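Local coordinates for protein (adenylosuccinate lyase) (PDB 1C3C) that cleaves adenylosuccinate to AMP and fumarate, and probably also splits SAICAR to AICAR and fumarate, in de novo purine biosynthesis, at residues V126-T135 with V330-K341. Sequence-based numbering, arbitrary orientation.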
# COMPACT_ATOMS: atom_id res chain seq x y z
N VAL A 126 -0.78 -34.23 7.18
CA VAL A 126 0.65 -34.21 6.88
C VAL A 126 1.42 -33.94 8.15
O VAL A 126 2.44 -34.61 8.40
CB VAL A 126 0.96 -33.16 5.78
CG1 VAL A 126 2.47 -32.88 5.64
CG2 VAL A 126 0.38 -33.62 4.44
N ALA A 127 0.94 -33.06 9.03
CA ALA A 127 1.69 -32.83 10.29
C ALA A 127 1.75 -34.15 11.08
O ALA A 127 2.82 -34.44 11.63
CB ALA A 127 1.05 -31.77 11.16
N ASN A 128 0.62 -34.88 11.15
CA ASN A 128 0.73 -36.15 11.91
C ASN A 128 1.61 -37.18 11.24
O ASN A 128 2.28 -38.02 11.92
CB ASN A 128 -0.69 -36.69 12.16
CG ASN A 128 -1.26 -35.95 13.35
OD1 ASN A 128 -1.11 -36.35 14.51
ND2 ASN A 128 -1.92 -34.84 13.10
N ARG A 129 1.55 -37.26 9.90
CA ARG A 129 2.41 -38.19 9.17
C ARG A 129 3.87 -38.00 9.57
O ARG A 129 4.60 -39.04 9.59
CB ARG A 129 2.21 -38.01 7.65
CG ARG A 129 3.07 -38.98 6.82
CD ARG A 129 2.70 -38.91 5.36
NE ARG A 129 1.29 -39.32 5.21
CZ ARG A 129 0.41 -38.66 4.46
NH1 ARG A 129 -0.83 -39.16 4.47
NH2 ARG A 129 0.73 -37.55 3.79
N TYR A 130 4.36 -36.76 9.69
CA TYR A 130 5.77 -36.52 10.01
C TYR A 130 5.95 -36.03 11.43
O TYR A 130 6.92 -35.31 11.78
CB TYR A 130 6.32 -35.43 9.01
CG TYR A 130 6.16 -35.97 7.58
CD1 TYR A 130 5.16 -35.47 6.75
CD2 TYR A 130 6.95 -37.02 7.14
CE1 TYR A 130 4.97 -35.99 5.47
CE2 TYR A 130 6.76 -37.55 5.86
CZ TYR A 130 5.78 -37.02 5.05
OH TYR A 130 5.58 -37.54 3.77
N LYS A 131 5.06 -36.47 12.33
CA LYS A 131 5.03 -35.93 13.69
C LYS A 131 6.38 -36.03 14.42
O LYS A 131 6.74 -35.08 15.14
CB LYS A 131 4.01 -36.79 14.48
CG LYS A 131 3.90 -36.25 15.91
CD LYS A 131 2.73 -37.10 16.43
CE LYS A 131 2.25 -36.73 17.79
NZ LYS A 131 0.83 -37.18 18.06
N HIS A 132 7.09 -37.13 14.23
CA HIS A 132 8.35 -37.35 14.91
C HIS A 132 9.54 -37.30 13.95
O HIS A 132 10.64 -37.74 14.30
CB HIS A 132 8.33 -38.68 15.68
CG HIS A 132 7.24 -38.74 16.72
ND1 HIS A 132 7.12 -37.73 17.67
CD2 HIS A 132 6.29 -39.62 17.04
CE1 HIS A 132 6.12 -37.99 18.50
NE2 HIS A 132 5.58 -39.12 18.12
N THR A 133 9.36 -36.82 12.73
CA THR A 133 10.46 -36.75 11.75
C THR A 133 11.44 -35.66 12.10
O THR A 133 11.06 -34.46 12.07
CB THR A 133 9.81 -36.41 10.38
OG1 THR A 133 8.88 -37.47 10.11
CG2 THR A 133 10.84 -36.25 9.28
N PRO A 134 12.70 -35.99 12.36
CA PRO A 134 13.67 -34.99 12.81
C PRO A 134 14.05 -34.08 11.64
O PRO A 134 14.25 -34.57 10.53
CB PRO A 134 14.89 -35.76 13.34
CG PRO A 134 14.44 -37.17 13.44
CD PRO A 134 13.18 -37.38 12.60
N THR A 135 14.20 -32.80 11.92
CA THR A 135 14.71 -31.83 10.95
C THR A 135 15.43 -30.73 11.73
O THR A 135 15.29 -30.61 12.96
CB THR A 135 13.54 -31.29 10.11
OG1 THR A 135 14.00 -30.53 8.99
CG2 THR A 135 12.67 -30.33 10.93
N VAL A 330 0.66 -29.29 -0.65
CA VAL A 330 1.02 -29.89 0.64
C VAL A 330 0.58 -31.37 0.63
O VAL A 330 1.29 -32.24 1.12
CB VAL A 330 0.34 -29.15 1.80
CG1 VAL A 330 0.58 -29.90 3.13
CG2 VAL A 330 0.91 -27.74 1.90
N ARG A 331 -0.57 -31.64 0.02
CA ARG A 331 -1.05 -33.01 -0.10
C ARG A 331 -0.05 -33.91 -0.82
O ARG A 331 0.14 -35.07 -0.40
CB ARG A 331 -2.40 -33.07 -0.85
CG ARG A 331 -3.02 -34.49 -0.68
CD ARG A 331 -4.16 -34.60 -1.66
NE ARG A 331 -5.25 -33.63 -1.59
CZ ARG A 331 -6.28 -33.67 -0.75
NH1 ARG A 331 -6.37 -34.65 0.16
NH2 ARG A 331 -7.27 -32.78 -0.77
N ASN A 332 0.52 -33.44 -1.93
CA ASN A 332 1.29 -34.32 -2.83
C ASN A 332 2.77 -34.02 -2.85
O ASN A 332 3.53 -34.70 -3.59
CB ASN A 332 0.70 -34.19 -4.25
CG ASN A 332 -0.71 -34.80 -4.27
OD1 ASN A 332 -0.91 -35.91 -3.80
ND2 ASN A 332 -1.68 -34.04 -4.76
N MET A 333 3.24 -33.07 -2.05
CA MET A 333 4.68 -32.80 -2.06
C MET A 333 5.44 -34.05 -1.58
O MET A 333 5.00 -34.81 -0.71
CB MET A 333 5.05 -31.59 -1.20
CG MET A 333 4.80 -31.69 0.28
SD MET A 333 5.12 -30.11 1.25
CE MET A 333 4.63 -30.78 2.85
N LYS A 334 6.63 -34.24 -2.17
CA LYS A 334 7.54 -35.25 -1.64
C LYS A 334 8.31 -34.72 -0.43
O LYS A 334 8.78 -33.58 -0.46
CB LYS A 334 8.56 -35.63 -2.72
N VAL A 335 8.44 -35.52 0.60
CA VAL A 335 9.12 -35.12 1.83
C VAL A 335 10.32 -36.08 1.99
O VAL A 335 10.10 -37.29 2.08
CB VAL A 335 8.19 -35.21 3.06
CG1 VAL A 335 8.92 -34.93 4.35
CG2 VAL A 335 7.07 -34.15 2.88
N ASN A 336 11.52 -35.53 1.98
CA ASN A 336 12.72 -36.36 1.96
C ASN A 336 13.23 -36.54 3.40
O ASN A 336 14.10 -35.79 3.87
CB ASN A 336 13.75 -35.69 1.05
CG ASN A 336 13.26 -35.61 -0.40
OD1 ASN A 336 12.56 -36.54 -0.87
ND2 ASN A 336 13.58 -34.54 -1.14
N GLU A 337 12.70 -37.55 4.10
CA GLU A 337 12.96 -37.61 5.54
C GLU A 337 14.44 -37.89 5.80
O GLU A 337 15.09 -37.41 6.75
CB GLU A 337 12.11 -38.72 6.18
CG GLU A 337 10.60 -38.39 6.17
CD GLU A 337 9.88 -39.44 7.01
OE1 GLU A 337 9.83 -39.40 8.25
OE2 GLU A 337 9.34 -40.35 6.37
N GLU A 338 15.03 -38.76 4.95
CA GLU A 338 16.43 -39.10 5.22
C GLU A 338 17.33 -37.87 5.05
O GLU A 338 18.28 -37.60 5.81
CB GLU A 338 16.93 -40.26 4.35
CG GLU A 338 18.37 -40.62 4.76
CD GLU A 338 18.65 -40.70 6.25
OE1 GLU A 338 19.50 -39.90 6.77
OE2 GLU A 338 18.01 -41.55 6.95
N ARG A 339 17.04 -37.08 4.01
CA ARG A 339 17.80 -35.84 3.84
C ARG A 339 17.62 -34.88 4.98
O ARG A 339 18.57 -34.22 5.45
CB ARG A 339 17.40 -35.20 2.48
CG ARG A 339 18.17 -33.92 2.22
CD ARG A 339 19.63 -34.27 1.85
NE ARG A 339 20.23 -32.98 1.56
CZ ARG A 339 21.10 -32.69 0.60
NH1 ARG A 339 21.56 -33.65 -0.19
NH2 ARG A 339 21.51 -31.44 0.54
N MET A 340 16.40 -34.73 5.50
CA MET A 340 16.17 -33.88 6.67
C MET A 340 17.04 -34.31 7.86
O MET A 340 17.61 -33.47 8.56
CB MET A 340 14.69 -33.93 7.08
CG MET A 340 13.73 -33.26 6.11
SD MET A 340 11.92 -33.42 6.63
CE MET A 340 11.23 -32.24 5.43
N LYS A 341 17.10 -35.64 8.08
CA LYS A 341 17.89 -36.13 9.20
C LYS A 341 19.37 -35.85 8.97
O LYS A 341 20.12 -35.43 9.85
CB LYS A 341 17.63 -37.64 9.37
CG LYS A 341 18.31 -38.14 10.65
CD LYS A 341 18.02 -39.65 10.78
CE LYS A 341 18.63 -40.10 12.12
NZ LYS A 341 18.09 -41.47 12.44
O HOH W 1 -1.03 -36.36 1.72
O HOH W 2 7.66 -39.01 2.73
O HOH W 3 14.12 -37.12 9.36
O HOH W 4 16.66 -30.92 8.30
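Y130 reaches across to V335, whose CG1 lies over one face of the phenol ring in a CH-pi contact, 3.9 Å from the ring centroid. R129 CG covers the opposite face, so a flat aromatic suits this slot between two aliphatic groups. At the ring edge sits the carboxylate of E337, its plane turned 80° from the ring, with CD 3.8 Å from Y130 CD2. T133 OG1 donates to E337 OE1 at 2.8 Å, meeting it from above the carboxylate plane. With OG1 beside the backbone N (chi1 -59°) and CG2 anti to it, T133 offers its hydroxyl to E337 and its methyl to M340, CG2 lying 4.0 Å from SD. A phenylalanine in place of Y130 would probably keep the CH-pi contact but, lacking the hydroxyl, leave the water on V335 O without its phenol partner. Other waters join R129 NH2 to R331 O, P134 O to E337 O, and T135 OG1 to M340 O. Buried, apolar V126 packs CG2 on V330 CG1 at 3.9 Å and CG1 near M333 CE. A type I turn from Y130 to T133, closed by T133 N to Y130 O, brings their side chains to face 330-341. This is structural packing where the C-terminal ends of the lyase fold's long helices 93-129 and 303-332 meet and lead into strands 134-139 and 334-335; F149 of helix 149-173 touches V335 and M340.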